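Local coordinates for protein ComZ (Thermus thermophilus, PDB 6QVI) that probably serves as a DNA receptor at the pilus tip during natural competence, carrying a beta-solenoid domain on a pseudopilin-like domain, at residues D388-S393 with A423-F428. Sequence-based numbering, arbitrary orientation.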
loop_
_atom_site.group_PDB
_atom_site.type_symbol
_atom_site.label_atom_id
_atom_site.label_comp_id
_atom_site.label_asym_id
_atom_site.label_seq_id
_atom_site.Cartn_x
_atom_site.Cartn_y
_atom_site.Cartn_z
ATOM N N ASP A 388 20.271 -1.396 -15.090
ATOM C CA ASP A 388 18.979 -1.908 -15.428
ATOM C C ASP A 388 18.776 -3.114 -14.574
ATOM O O ASP A 388 19.718 -3.841 -14.319
ATOM C CB ASP A 388 18.985 -2.378 -16.864
ATOM C CG ASP A 388 18.282 -1.446 -17.777
ATOM O OD1 ASP A 388 18.323 -0.230 -17.531
ATOM O OD2 ASP A 388 17.705 -1.934 -18.754
ATOM N N TYR A 389 17.559 -3.369 -14.138
ATOM C CA TYR A 389 17.389 -4.538 -13.324
ATOM C C TYR A 389 16.413 -5.480 -13.907
ATOM O O TYR A 389 15.663 -5.122 -14.766
ATOM C CB TYR A 389 17.049 -4.183 -11.891
ATOM C CG TYR A 389 15.674 -3.649 -11.639
ATOM C CD1 TYR A 389 14.566 -4.423 -11.827
ATOM C CD2 TYR A 389 15.500 -2.373 -11.167
ATOM C CE1 TYR A 389 13.314 -3.930 -11.570
ATOM C CE2 TYR A 389 14.256 -1.872 -10.911
ATOM C CZ TYR A 389 13.172 -2.659 -11.113
ATOM O OH TYR A 389 11.941 -2.153 -10.849
ATOM N N ARG A 390 16.495 -6.715 -13.461
ATOM C CA ARG A 390 15.609 -7.764 -13.878
ATOM C C ARG A 390 15.429 -8.561 -12.625
ATOM O O ARG A 390 16.399 -8.900 -11.987
ATOM C CB ARG A 390 16.269 -8.645 -14.916
ATOM C CG ARG A 390 16.593 -7.966 -16.227
ATOM C CD ARG A 390 17.574 -8.798 -17.033
ATOM N NE ARG A 390 16.923 -9.671 -17.997
ATOM C CZ ARG A 390 17.297 -9.765 -19.261
ATOM N NH1 ARG A 390 18.312 -9.048 -19.693
ATOM N NH2 ARG A 390 16.660 -10.575 -20.088
ATOM N N ALA A 391 14.201 -8.880 -12.259
ATOM C CA ALA A 391 13.996 -9.617 -11.037
ATOM C C ALA A 391 12.869 -10.589 -11.115
ATOM O O ALA A 391 11.854 -10.299 -11.692
ATOM C CB ALA A 391 13.723 -8.650 -9.922
ATOM N N GLN A 392 13.036 -11.743 -10.498
ATOM C CA GLN A 392 11.978 -12.710 -10.499
ATOM C C GLN A 392 12.098 -13.629 -9.341
ATOM O O GLN A 392 13.125 -13.720 -8.734
ATOM C CB GLN A 392 11.983 -13.513 -11.779
ATOM C CG GLN A 392 13.330 -14.023 -12.221
ATOM C CD GLN A 392 13.191 -15.124 -13.242
ATOM O OE1 GLN A 392 12.354 -16.007 -13.104
ATOM N NE2 GLN A 392 14.006 -15.074 -14.272
ATOM N N SER A 393 11.008 -14.285 -9.017
ATOM C CA SER A 393 10.986 -15.229 -7.940
ATOM C C SER A 393 10.127 -16.323 -8.466
ATOM O O SER A 393 8.964 -16.431 -8.146
ATOM C CB SER A 393 10.361 -14.626 -6.710
ATOM O OG SER A 393 11.079 -13.491 -6.298
ATOM N N ALA A 423 13.602 -2.931 -19.759
ATOM C CA ALA A 423 12.457 -2.990 -20.645
ATOM C C ALA A 423 12.215 -4.358 -21.243
ATOM O O ALA A 423 11.094 -4.847 -21.270
ATOM C CB ALA A 423 12.638 -1.980 -21.755
ATOM N N THR A 424 13.284 -4.953 -21.741
ATOM C CA THR A 424 13.236 -6.246 -22.361
ATOM C C THR A 424 12.576 -7.251 -21.472
ATOM O O THR A 424 11.657 -7.942 -21.880
ATOM C CB THR A 424 14.639 -6.772 -22.649
ATOM O OG1 THR A 424 15.556 -5.685 -22.824
ATOM C CG2 THR A 424 14.617 -7.606 -23.888
ATOM N N PHE A 425 13.029 -7.332 -20.235
ATOM C CA PHE A 425 12.451 -8.316 -19.353
ATOM C C PHE A 425 10.997 -8.082 -19.041
ATOM O O PHE A 425 10.156 -8.881 -19.409
ATOM C CB PHE A 425 13.231 -8.463 -18.068
ATOM C CG PHE A 425 12.866 -9.693 -17.321
ATOM C CD1 PHE A 425 12.255 -9.617 -16.103
ATOM C CD2 PHE A 425 13.083 -10.923 -17.875
ATOM C CE1 PHE A 425 11.898 -10.750 -15.427
ATOM C CE2 PHE A 425 12.728 -12.065 -17.209
ATOM C CZ PHE A 425 12.134 -11.977 -15.981
ATOM N N GLY A 426 10.705 -6.992 -18.348
ATOM C CA GLY A 426 9.342 -6.670 -17.972
ATOM C C GLY A 426 9.197 -5.183 -17.777
ATOM O O GLY A 426 10.176 -4.469 -17.787
ATOM N N LEU A 427 7.981 -4.707 -17.581
ATOM C CA LEU A 427 7.761 -3.276 -17.418
ATOM C C LEU A 427 7.053 -2.987 -16.102
ATOM O O LEU A 427 6.251 -3.791 -15.612
ATOM C CB LEU A 427 6.962 -2.718 -18.610
ATOM C CG LEU A 427 7.771 -2.523 -19.900
ATOM C CD1 LEU A 427 6.955 -2.848 -21.219
ATOM C CD2 LEU A 427 8.339 -1.136 -19.900
ATOM N N PHE A 428 7.366 -1.823 -15.542
ATOM C CA PHE A 428 6.777 -1.390 -14.287
ATOM C C PHE A 428 5.284 -1.124 -14.465
ATOM O O PHE A 428 4.872 -0.513 -15.457
ATOM C CB PHE A 428 7.453 -0.109 -13.818
ATOM C CG PHE A 428 7.635 -0.023 -12.338
ATOM C CD1 PHE A 428 8.458 -0.918 -11.678
ATOM C CD2 PHE A 428 6.958 0.933 -11.598
ATOM C CE1 PHE A 428 8.633 -0.846 -10.306
ATOM C CE2 PHE A 428 7.120 1.006 -10.223
ATOM C CZ PHE A 428 7.967 0.109 -9.576
#
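The Phe-425 ring is the flat group at the middle of this contact, ringed by three groups of strand 387-392, each meeting it obliquely: the NE end of Arg-390, the carbonyl O of Ala-391 and the amide of Gln-392. Here, in the beta-solenoid domain, the loop that follows strand 419-421 turns back beside that strand's parallel neighbour, 387-392. With CG anti to the backbone N (chi1 -165°), Phe-425 sends its ring out along the strand. Arg-390 crosses the root of the side chain, its CG 3.9 Å from Phe-425 CB; a bend at chi3 then brings NE 4.0 Å from Phe-425 CD2, the guanidinium plane tilted 46° to the ring. Farther along, Ala-391 O lies 3.8 Å from Phe-425 CE1. At the ring's tip stands Gln-392, whose CG takes the crowded position between N and the carbonyl carbon and whose chain then runs extended, so that NE2 comes 4.0 Å from Phe-425 CZ. No hydrogen bond joins the two segments. His-431 ties them indirectly, accepting from Ala-391 N through NE2, bonding Gly-426 O through ND1 and meeting the Phe-425 ring edge-to-face, while Lys-397 adds a cation-pi contact to that ring. An alanine in place of Phe-425 would probably loosen the loop from the strand, since the ring's contacts with Ala-391 O, Gln-392 and His-431 would all go. Asp-388 marks the other end, its OD2 4.3 Å from Ala-423 N, though its salt bridge runs from OD1 to Arg-197. Tyr-389 starts out away from the loop, yet its hydroxyl, hydrogen-bonded to Met-449 O, ends up beside the buried ring of Phe-428, with OH 3.6 Å from Phe-428 CE1.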